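Local coordinates for putative oxidoreductase molybdopterin-binding subunit (Sulfolobus tokodaii, PDB 4ZOH), which probably serves as the large, molybdenum cofactor-binding subunit of an iron-sulfur oxidoreductase of the aldehyde oxidase and xanthine dehydrogenase family, at residues A[455-463]-A[521-529]. Residues are numbered along the deposited sequence; the frame is centred on the assembly and turned at random.
Sequences ADVLELPIE and EYKEGNVTH
Y522 reaches from its strand to the C-terminal end of helix 446-458, where its hydroxyl donates a hydrogen bond to the backbone oxygen of L458 (OH to O 2.7 Å). The hydroxyl lies in the carbonyl plane, on a lone pair of the oxygen. A chi1 of -177° swings the ring away from the backbone N, and it meets the helix end by its edge, the L458 carbonyl carbon lying in the ring plane; CB of L458 packs 3.9 Å from the hydroxyl oxygen. A phenylalanine in its place would remove the hydroxyl and probably leave the L458 carbonyl without this donor at the helix end.

E459 runs past the ring in the opposite direction, its carboxylate turned 73° from the ring plane. Its chain is extended beyond CG, carrying OE1 to the backbone N of E524 (2.7 Å); this bond meets the anti side of the oxygen. The other carboxylate oxygen, OE2, accepts from a water that also donates to the backbone O of Y522, so both oxygens tie E459 to the hairpin. The backbones approach closely too: CA of E524 makes a CH···O contact with O of E459 (3.1 Å). The L460 side chain adds a methyl, CD2 lying 3.4 Å from the backbone O of E524.

The Y522 side chain also touches K502 and I506 of helix 486-512. Here a Schellman motif ending helix 446-458, with E459 as the C-prime residue, with positive phi, meets a β-hairpin with a two-residue loop, its type I' turn running from K523 to N526, in the part of the chain that belongs to the molybdopterin cofactor-binding domain family.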
ATOM      1  N   ALA A 455      -5.649  13.821 -27.431  1.00 24.98           N
ATOM      2  CA  ALA A 455      -4.876  15.007 -27.760  1.00 25.59           C
ATOM      3  C   ALA A 455      -5.281  15.591 -29.160  1.00 29.20           C
ATOM      4  O   ALA A 455      -5.397  16.801 -29.291  1.00 28.40           O
ATOM      5  CB  ALA A 455      -3.376  14.726 -27.661  1.00 24.31           C
ATOM      6  N   ASP A 456      -5.530  14.740 -30.156  1.00 29.77           N
ATOM      7  CA  ASP A 456      -6.064  15.195 -31.460  1.00 32.89           C
ATOM      8  C   ASP A 456      -7.392  15.909 -31.319  1.00 38.37           C
ATOM      9  O   ASP A 456      -7.519  17.024 -31.833  1.00 39.48           O
ATOM     10  CB  ASP A 456      -6.151  14.059 -32.502  1.00 30.81           C
ATOM     11  CG  ASP A 456      -4.774  13.699 -33.109  1.00 28.24           C
ATOM     12  OD1 ASP A 456      -3.721  14.224 -32.687  1.00 26.61           O
ATOM     13  OD2 ASP A 456      -4.720  12.886 -34.041  1.00 29.73           O
ATOM     14  N   VAL A 457      -8.344  15.310 -30.578  1.00 34.89           N
ATOM     15  CA  VAL A 457      -9.647  15.940 -30.344  1.00 31.15           C
ATOM     16  C   VAL A 457      -9.521  17.300 -29.623  1.00 30.46           C
ATOM     17  O   VAL A 457     -10.138  18.286 -30.009  1.00 29.37           O
ATOM     18  CB  VAL A 457     -10.637  15.005 -29.593  1.00 29.56           C
ATOM     19  CG1 VAL A 457     -11.942  15.704 -29.303  1.00 29.20           C
ATOM     20  CG2 VAL A 457     -10.902  13.739 -30.365  1.00 26.13           C
ATOM     21  N   LEU A 458      -8.739  17.357 -28.568  1.00 28.83           N
ATOM     22  CA  LEU A 458      -8.610  18.611 -27.788  1.00 30.43           C
ATOM     23  C   LEU A 458      -7.614  19.611 -28.399  1.00 29.43           C
ATOM     24  O   LEU A 458      -7.631  20.797 -28.029  1.00 28.20           O
ATOM     25  CB  LEU A 458      -8.263  18.316 -26.281  1.00 26.47           C
ATOM     26  CG  LEU A 458      -9.353  17.385 -25.682  1.00 29.92           C
ATOM     27  CD1 LEU A 458      -8.883  16.699 -24.374  1.00 27.56           C
ATOM     28  CD2 LEU A 458     -10.622  18.179 -25.499  1.00 25.13           C
ATOM     29  N   GLU A 459      -6.761  19.115 -29.312  1.00 28.38           N
ATOM     30  CA  GLU A 459      -5.756  19.912 -30.007  1.00 31.50           C
ATOM     31  C   GLU A 459      -4.721  20.364 -29.008  1.00 32.99           C
ATOM     32  O   GLU A 459      -4.356  21.547 -29.018  1.00 30.06           O
ATOM     33  CB  GLU A 459      -6.425  21.131 -30.674  1.00 32.98           C
ATOM     34  CG  GLU A 459      -7.391  20.791 -31.797  1.00 34.02           C
ATOM     35  CD  GLU A 459      -8.048  22.017 -32.427  1.00 40.58           C
ATOM     36  OE1 GLU A 459      -7.675  23.160 -32.120  1.00 37.55           O
ATOM     37  OE2 GLU A 459      -9.004  21.837 -33.196  1.00 45.49           O
ATOM     38  N   LEU A 460      -4.288  19.448 -28.114  1.00 31.26           N
ATOM     39  CA  LEU A 460      -3.327  19.778 -27.034  1.00 29.99           C
ATOM     40  C   LEU A 460      -2.077  18.941 -27.151  1.00 28.21           C
ATOM     41  O   LEU A 460      -2.086  17.947 -27.857  1.00 29.95           O
ATOM     42  CB  LEU A 460      -3.968  19.569 -25.658  1.00 29.89           C
ATOM     43  CG  LEU A 460      -5.216  20.421 -25.360  1.00 31.53           C
ATOM     44  CD1 LEU A 460      -5.727  20.032 -23.968  1.00 34.61           C
ATOM     45  CD2 LEU A 460      -4.919  21.919 -25.381  1.00 30.39           C
ATOM     46  N   PRO A 461      -0.979  19.349 -26.507  1.00 29.20           N
ATOM     47  CA  PRO A 461       0.130  18.360 -26.542  1.00 30.37           C
ATOM     48  C   PRO A 461      -0.272  17.009 -25.830  1.00 30.94           C
ATOM     49  O   PRO A 461      -1.014  17.016 -24.836  1.00 31.16           O
ATOM     50  CB  PRO A 461       1.296  19.088 -25.835  1.00 27.45           C
ATOM     51  CG  PRO A 461       0.794  20.451 -25.432  1.00 28.31           C
ATOM     52  CD  PRO A 461      -0.682  20.531 -25.678  1.00 27.24           C
ATOM     53  N   ILE A 462       0.190  15.885 -26.380  1.00 31.68           N
ATOM     54  CA  ILE A 462      -0.060  14.537 -25.854  1.00 29.14           C
ATOM     55  C   ILE A 462       0.392  14.390 -24.376  1.00 30.54           C
ATOM     56  O   ILE A 462      -0.272  13.669 -23.625  1.00 28.18           O
ATOM     57  CB  ILE A 462       0.562  13.419 -26.747  1.00 28.91           C
ATOM     58  CG1 ILE A 462      -0.014  12.034 -26.344  1.00 26.58           C
ATOM     59  CG2 ILE A 462       2.090  13.500 -26.722  1.00 24.51           C
ATOM     60  CD1 ILE A 462       0.269  10.933 -27.332  1.00 29.17           C
ATOM     61  N   GLU A 463       1.443  15.098 -23.946  1.00 25.98           N
ATOM     62  CA  GLU A 463       1.888  15.029 -22.543  1.00 29.81           C
ATOM     63  C   GLU A 463       0.862  15.668 -21.615  1.00 28.10           C
ATOM     64  O   GLU A 463       0.986  15.550 -20.414  1.00 27.26           O
ATOM     65  CB  GLU A 463       3.281  15.660 -22.254  1.00 35.64           C
ATOM     66  CG  GLU A 463       4.311  15.640 -23.362  1.00 50.14           C
ATOM     67  CD  GLU A 463       4.054  16.727 -24.405  1.00 51.10           C
ATOM     68  OE1 GLU A 463       4.182  17.939 -24.073  1.00 58.72           O
ATOM     69  OE2 GLU A 463       3.703  16.361 -25.535  1.00 43.87           O
ATOM     70  N   GLU A 521     -15.057  30.393 -32.223  1.00 41.62           N
ATOM     71  CA  GLU A 521     -13.938  29.413 -32.590  1.00 51.05           C
ATOM     72  C   GLU A 521     -12.865  28.817 -31.540  1.00 46.87           C
ATOM     73  O   GLU A 521     -12.126  29.545 -30.833  1.00 43.98           O
ATOM     74  CB  GLU A 521     -13.207  29.806 -33.918  1.00 53.82           C
ATOM     75  CG  GLU A 521     -12.006  28.907 -34.290  1.00 66.29           C
ATOM     76  CD  GLU A 521     -11.278  29.245 -35.605  1.00 79.99           C
ATOM     77  OE1 GLU A 521     -11.951  29.581 -36.617  1.00 88.91           O
ATOM     78  OE2 GLU A 521     -10.018  29.139 -35.640  1.00 70.20           O
ATOM     79  N   TYR A 522     -12.754  27.475 -31.548  1.00 47.84           N
ATOM     80  CA  TYR A 522     -11.845  26.674 -30.692  1.00 38.89           C
ATOM     81  C   TYR A 522     -10.575  26.321 -31.434  1.00 38.50           C
ATOM     82  O   TYR A 522     -10.624  25.695 -32.489  1.00 36.41           O
ATOM     83  CB  TYR A 522     -12.520  25.345 -30.318  1.00 43.35           C
ATOM     84  CG  TYR A 522     -11.715  24.430 -29.369  1.00 40.38           C
ATOM     85  CD1 TYR A 522     -12.004  24.407 -27.997  1.00 37.44           C
ATOM     86  CD2 TYR A 522     -10.670  23.602 -29.847  1.00 36.11           C
ATOM     87  CE1 TYR A 522     -11.298  23.580 -27.129  1.00 43.35           C
ATOM     88  CE2 TYR A 522      -9.970  22.757 -28.991  1.00 38.83           C
ATOM     89  CZ  TYR A 522     -10.295  22.758 -27.633  1.00 38.86           C
ATOM     90  OH  TYR A 522      -9.649  21.969 -26.751  1.00 38.07           O
ATOM     91  N   LYS A 523      -9.439  26.631 -30.835  1.00 35.95           N
ATOM     92  CA  LYS A 523      -8.185  26.165 -31.370  1.00 39.63           C
ATOM     93  C   LYS A 523      -7.218  25.922 -30.209  1.00 39.62           C
ATOM     94  O   LYS A 523      -6.994  26.820 -29.384  1.00 35.33           O
ATOM     95  CB  LYS A 523      -7.602  27.198 -32.337  1.00 44.85           C
ATOM     96  CG  LYS A 523      -6.254  26.812 -32.893  1.00 48.76           C
ATOM     97  CD  LYS A 523      -5.583  28.016 -33.573  1.00 54.77           C
ATOM     98  CE  LYS A 523      -4.628  27.585 -34.678  1.00 56.84           C
ATOM     99  NZ  LYS A 523      -5.323  26.664 -35.645  1.00 59.40           N
ATOM    100  N   GLU A 524      -6.650  24.707 -30.132  1.00 37.07           N
ATOM    101  CA  GLU A 524      -5.643  24.409 -29.095  1.00 38.19           C
ATOM    102  C   GLU A 524      -6.083  24.683 -27.624  1.00 35.68           C
ATOM    103  O   GLU A 524      -5.275  25.045 -26.775  1.00 33.92           O
ATOM    104  CB  GLU A 524      -4.285  25.060 -29.453  1.00 40.38           C
ATOM    105  CG  GLU A 524      -3.855  24.713 -30.894  1.00 47.53           C
ATOM    106  CD  GLU A 524      -2.478  25.181 -31.273  1.00 49.60           C
ATOM    107  OE1 GLU A 524      -2.080  26.306 -30.930  1.00 57.82           O
ATOM    108  OE2 GLU A 524      -1.774  24.400 -31.921  1.00 58.17           O
ATOM    109  N   GLY A 525      -7.378  24.510 -27.361  1.00 36.61           N
ATOM    110  CA  GLY A 525      -7.906  24.738 -26.039  1.00 41.60           C
ATOM    111  C   GLY A 525      -8.427  26.145 -25.766  1.00 47.98           C
ATOM    112  O   GLY A 525      -9.159  26.343 -24.789  1.00 41.83           O
ATOM    113  N   ASN A 526      -8.047  27.125 -26.607  1.00 50.75           N
ATOM    114  CA  ASN A 526      -8.509  28.520 -26.443  1.00 42.84           C
ATOM    115  C   ASN A 526      -9.767  28.828 -27.252  1.00 43.39           C
ATOM    116  O   ASN A 526     -10.006  28.217 -28.259  1.00 39.52           O
ATOM    117  CB  ASN A 526      -7.392  29.514 -26.724  1.00 41.88           C
ATOM    118  CG  ASN A 526      -6.076  29.119 -26.074  1.00 46.48           C
ATOM    119  OD1 ASN A 526      -5.961  28.971 -24.848  1.00 42.02           O
ATOM    120  ND2 ASN A 526      -5.076  28.890 -26.913  1.00 44.88           N
ATOM    121  N   VAL A 527     -10.612  29.737 -26.774  1.00 50.00           N
ATOM    122  CA  VAL A 527     -11.777  30.133 -27.577  1.00 54.45           C
ATOM    123  C   VAL A 527     -11.614  31.641 -27.957  1.00 57.78           C
ATOM    124  O   VAL A 527     -11.174  32.468 -27.128  1.00 50.49           O
ATOM    125  CB  VAL A 527     -13.125  29.673 -26.941  1.00 47.00           C
ATOM    126  CG1 VAL A 527     -14.325  30.184 -27.707  1.00 47.79           C
ATOM    127  CG2 VAL A 527     -13.215  28.155 -26.909  1.00 45.24           C
ATOM    128  N   THR A 528     -11.848  31.946 -29.243  1.00 61.68           N
ATOM    129  CA  THR A 528     -11.705  33.312 -29.799  1.00 55.38           C
ATOM    130  C   THR A 528     -12.980  33.757 -30.524  1.00 53.47           C
ATOM    131  O   THR A 528     -13.644  32.956 -31.255  1.00 43.55           O
ATOM    132  CB  THR A 528     -10.527  33.455 -30.792  1.00 57.81           C
ATOM    133  OG1 THR A 528     -10.661  32.467 -31.806  1.00 67.78           O
ATOM    134  CG2 THR A 528      -9.180  33.239 -30.159  1.00 49.11           C
ATOM    135  N   HIS A 529     -13.316  35.036 -30.314  1.00 57.57           N
ATOM    136  CA  HIS A 529     -14.401  35.697 -31.046  1.00 60.64           C
ATOM    137  C   HIS A 529     -14.000  35.924 -32.522  1.00 57.34           C
ATOM    138  O   HIS A 529     -13.172  36.776 -32.818  1.00 67.77           O
ATOM    139  CB  HIS A 529     -14.854  37.010 -30.376  1.00 60.74           C
ATOM    140  CG  HIS A 529     -16.290  37.340 -30.658  1.00 72.57           C
ATOM    141  ND1 HIS A 529     -16.688  38.063 -31.762  1.00 74.49           N
ATOM    142  CD2 HIS A 529     -17.429  36.977 -30.022  1.00 75.84           C
ATOM    143  CE1 HIS A 529     -18.005  38.160 -31.778  1.00 76.69           C
ATOM    144  NE2 HIS A 529     -18.480  37.504 -30.735  1.00 79.47           N
TER
HETATM  145  O   HOH W   1     -11.385  23.347 -33.571  1.00 57.90           O